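Local coordinates for Sts-2 protein (Mus musculus, PDB 3D4I) that probably hampers CBL-driven down-regulation of activated receptors and, through this histidine phosphatase domain, shows an acid-dependent phosphatase activity, at residues P123-M129 and Y175-C179. Sequence-based numbering, arbitrary orientation.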
loop_
_atom_site.group_PDB
_atom_site.type_symbol
_atom_site.label_atom_id
_atom_site.label_comp_id
_atom_site.label_asym_id
_atom_site.label_seq_id
_atom_site.Cartn_x
_atom_site.Cartn_y
_atom_site.Cartn_z
ATOM N N PRO A 123 6.695 25.824 7.754
ATOM C CA PRO A 123 8.109 25.596 7.436
ATOM C C PRO A 123 9.032 25.370 8.624
ATOM O O PRO A 123 10.099 24.807 8.447
ATOM C CB PRO A 123 8.507 26.869 6.678
ATOM C CG PRO A 123 7.236 27.298 6.050
ATOM C CD PRO A 123 6.197 27.057 7.115
ATOM N N GLY A 124 8.640 25.792 9.822
ATOM C CA GLY A 124 9.450 25.530 11.012
ATOM C C GLY A 124 9.586 24.047 11.360
ATOM O O GLY A 124 10.448 23.678 12.164
ATOM N N ILE A 125 8.768 23.197 10.738
ATOM C CA ILE A 125 8.917 21.738 10.902
ATOM C C ILE A 125 9.381 21.049 9.613
ATOM O O ILE A 125 9.250 19.837 9.476
ATOM C CB ILE A 125 7.621 21.040 11.496
ATOM C CG1 ILE A 125 6.427 21.142 10.525
ATOM C CG2 ILE A 125 7.328 21.609 12.907
ATOM C CD1 ILE A 125 5.065 20.519 11.033
ATOM N N PHE A 126 9.931 21.837 8.674
ATOM C CA PHE A 126 10.592 21.276 7.506
ATOM C C PHE A 126 11.834 20.482 7.929
ATOM O O PHE A 126 12.310 20.605 9.068
ATOM C CB PHE A 126 10.965 22.385 6.521
ATOM C CG PHE A 126 11.548 21.882 5.223
ATOM C CD1 PHE A 126 10.779 21.126 4.341
ATOM C CD2 PHE A 126 12.849 22.192 4.879
ATOM C CE1 PHE A 126 11.314 20.664 3.144
ATOM C CE2 PHE A 126 13.399 21.746 3.686
ATOM C CZ PHE A 126 12.616 20.988 2.804
ATOM N N GLU A 127 12.348 19.658 7.019
ATOM C CA GLU A 127 13.575 18.901 7.243
ATOM C C GLU A 127 14.755 19.819 7.574
ATOM O O GLU A 127 14.775 20.982 7.166
ATOM C CB GLU A 127 13.869 18.066 5.969
ATOM C CG GLU A 127 15.090 17.154 6.022
ATOM C CD GLU A 127 14.937 16.054 7.050
ATOM O OE1 GLU A 127 15.264 16.306 8.215
ATOM O OE2 GLU A 127 14.484 14.938 6.688
ATOM N N TRP A 128 15.727 19.314 8.330
ATOM C CA TRP A 128 17.004 20.010 8.522
ATOM C C TRP A 128 17.614 20.319 7.158
ATOM O O TRP A 128 17.754 19.410 6.342
ATOM C CB TRP A 128 17.955 19.122 9.339
ATOM C CG TRP A 128 19.324 19.730 9.698
ATOM C CD1 TRP A 128 19.683 21.044 9.685
ATOM C CD2 TRP A 128 20.453 19.014 10.204
ATOM N NE1 TRP A 128 20.986 21.190 10.113
ATOM C CE2 TRP A 128 21.478 19.956 10.447
ATOM C CE3 TRP A 128 20.707 17.656 10.462
ATOM C CZ2 TRP A 128 22.750 19.582 10.908
ATOM C CZ3 TRP A 128 21.983 17.289 10.944
ATOM C CH2 TRP A 128 22.972 18.245 11.160
ATOM N N MET A 129 17.984 21.589 6.920
ATOM C CA MET A 129 18.442 22.047 5.585
ATOM C C MET A 129 19.710 21.366 5.114
ATOM O O MET A 129 19.961 21.273 3.918
ATOM C CB MET A 129 18.630 23.579 5.556
ATOM C CG MET A 129 17.334 24.364 5.789
ATOM S SD MET A 129 16.204 24.210 4.386
ATOM C CE MET A 129 17.135 25.176 3.168
ATOM N N TYR A 175 18.910 24.251 13.797
ATOM C CA TYR A 175 17.781 23.373 13.433
ATOM C C TYR A 175 16.933 22.981 14.650
ATOM O O TYR A 175 15.712 23.156 14.642
ATOM C CB TYR A 175 18.277 22.109 12.698
ATOM C CG TYR A 175 17.217 21.024 12.634
ATOM C CD1 TYR A 175 16.121 21.156 11.797
ATOM C CD2 TYR A 175 17.304 19.884 13.441
ATOM C CE1 TYR A 175 15.136 20.180 11.748
ATOM C CE2 TYR A 175 16.318 18.905 13.410
ATOM C CZ TYR A 175 15.242 19.056 12.552
ATOM O OH TYR A 175 14.241 18.113 12.511
ATOM N N VAL A 176 17.565 22.408 15.675
ATOM C CA VAL A 176 16.806 21.962 16.860
ATOM C C VAL A 176 16.112 23.137 17.566
ATOM O O VAL A 176 14.993 22.996 18.088
ATOM C CB VAL A 176 17.649 21.086 17.856
ATOM C CG1 VAL A 176 18.091 19.789 17.167
ATOM C CG2 VAL A 176 18.848 21.836 18.404
ATOM N N GLU A 177 16.769 24.294 17.543
ATOM C CA GLU A 177 16.207 25.515 18.125
ATOM C C GLU A 177 14.968 25.974 17.372
ATOM O O GLU A 177 13.963 26.238 18.006
ATOM C CB GLU A 177 17.253 26.639 18.229
ATOM C CG GLU A 177 16.716 27.947 18.870
ATOM C CD GLU A 177 16.138 27.771 20.274
ATOM O OE1 GLU A 177 16.324 26.699 20.918
ATOM O OE2 GLU A 177 15.483 28.725 20.741
ATOM N N ARG A 178 15.005 26.025 16.035
ATOM C CA ARG A 178 13.784 26.442 15.299
ATOM C C ARG A 178 12.619 25.448 15.386
ATOM O O ARG A 178 11.452 25.841 15.283
ATOM C CB ARG A 178 14.059 26.882 13.848
ATOM C CG ARG A 178 14.721 25.869 12.939
ATOM C CD ARG A 178 13.704 25.072 12.103
ATOM N NE ARG A 178 14.362 24.491 10.927
ATOM C CZ ARG A 178 13.898 23.475 10.213
ATOM N NH1 ARG A 178 12.752 22.881 10.539
ATOM N NH2 ARG A 178 14.600 23.051 9.169
ATOM N N CYS A 179 12.928 24.167 15.592
ATOM C CA CYS A 179 11.875 23.173 15.807
ATOM C C CYS A 179 11.236 23.412 17.167
ATOM O O CYS A 179 10.017 23.312 17.316
ATOM C CB CYS A 179 12.445 21.761 15.734
ATOM S SG CYS A 179 12.907 21.296 14.052
HETATM O O HOH W 1 12.147 18.108 10.792
#
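R178, reaching from helix 172-187, grips three backbone carbonyls of the loop 123-129, a worked example of one guanidinium bonding several backbone carbonyls of a loop. NH1 donates to G124 O at 2.9 Å and, more directly, to F126 O at 2.7 Å (163° at the hydrogen); NH2 bonds E127 O at 2.9 Å. All three oxygens lie near the guanidinium plane, yet G124 O and E127 O are approached from above their carbonyl planes. A bend at chi2 of R178 (95°) helps bring the group there, and Y175 CD1 covers one of its faces. E170, which also accepts M129 N, forms a salt bridge with NH2. Cutting R178 back to alanine is likely to leave the three carbonyls without their shared donor and E170 without its salt bridge. Packing is tight at Y175, where W128 CB sits 3.8 Å from the ring centroid and W128 CD1 meets Y175 CB at 3.5 Å; the ring planes, 26° apart, are slid past each other, so the contact is mainly CH-pi. Elsewhere the helix is looser: V176, partly exposed, and E177, exposed, do not touch the loop. A water joins F126 O to Y175 OH, which also bonds S208. Overall, helix 172-187 packs against the loop following strand 119-121 in the histidine phosphatase (phosphoglycerate mutase-like) fold.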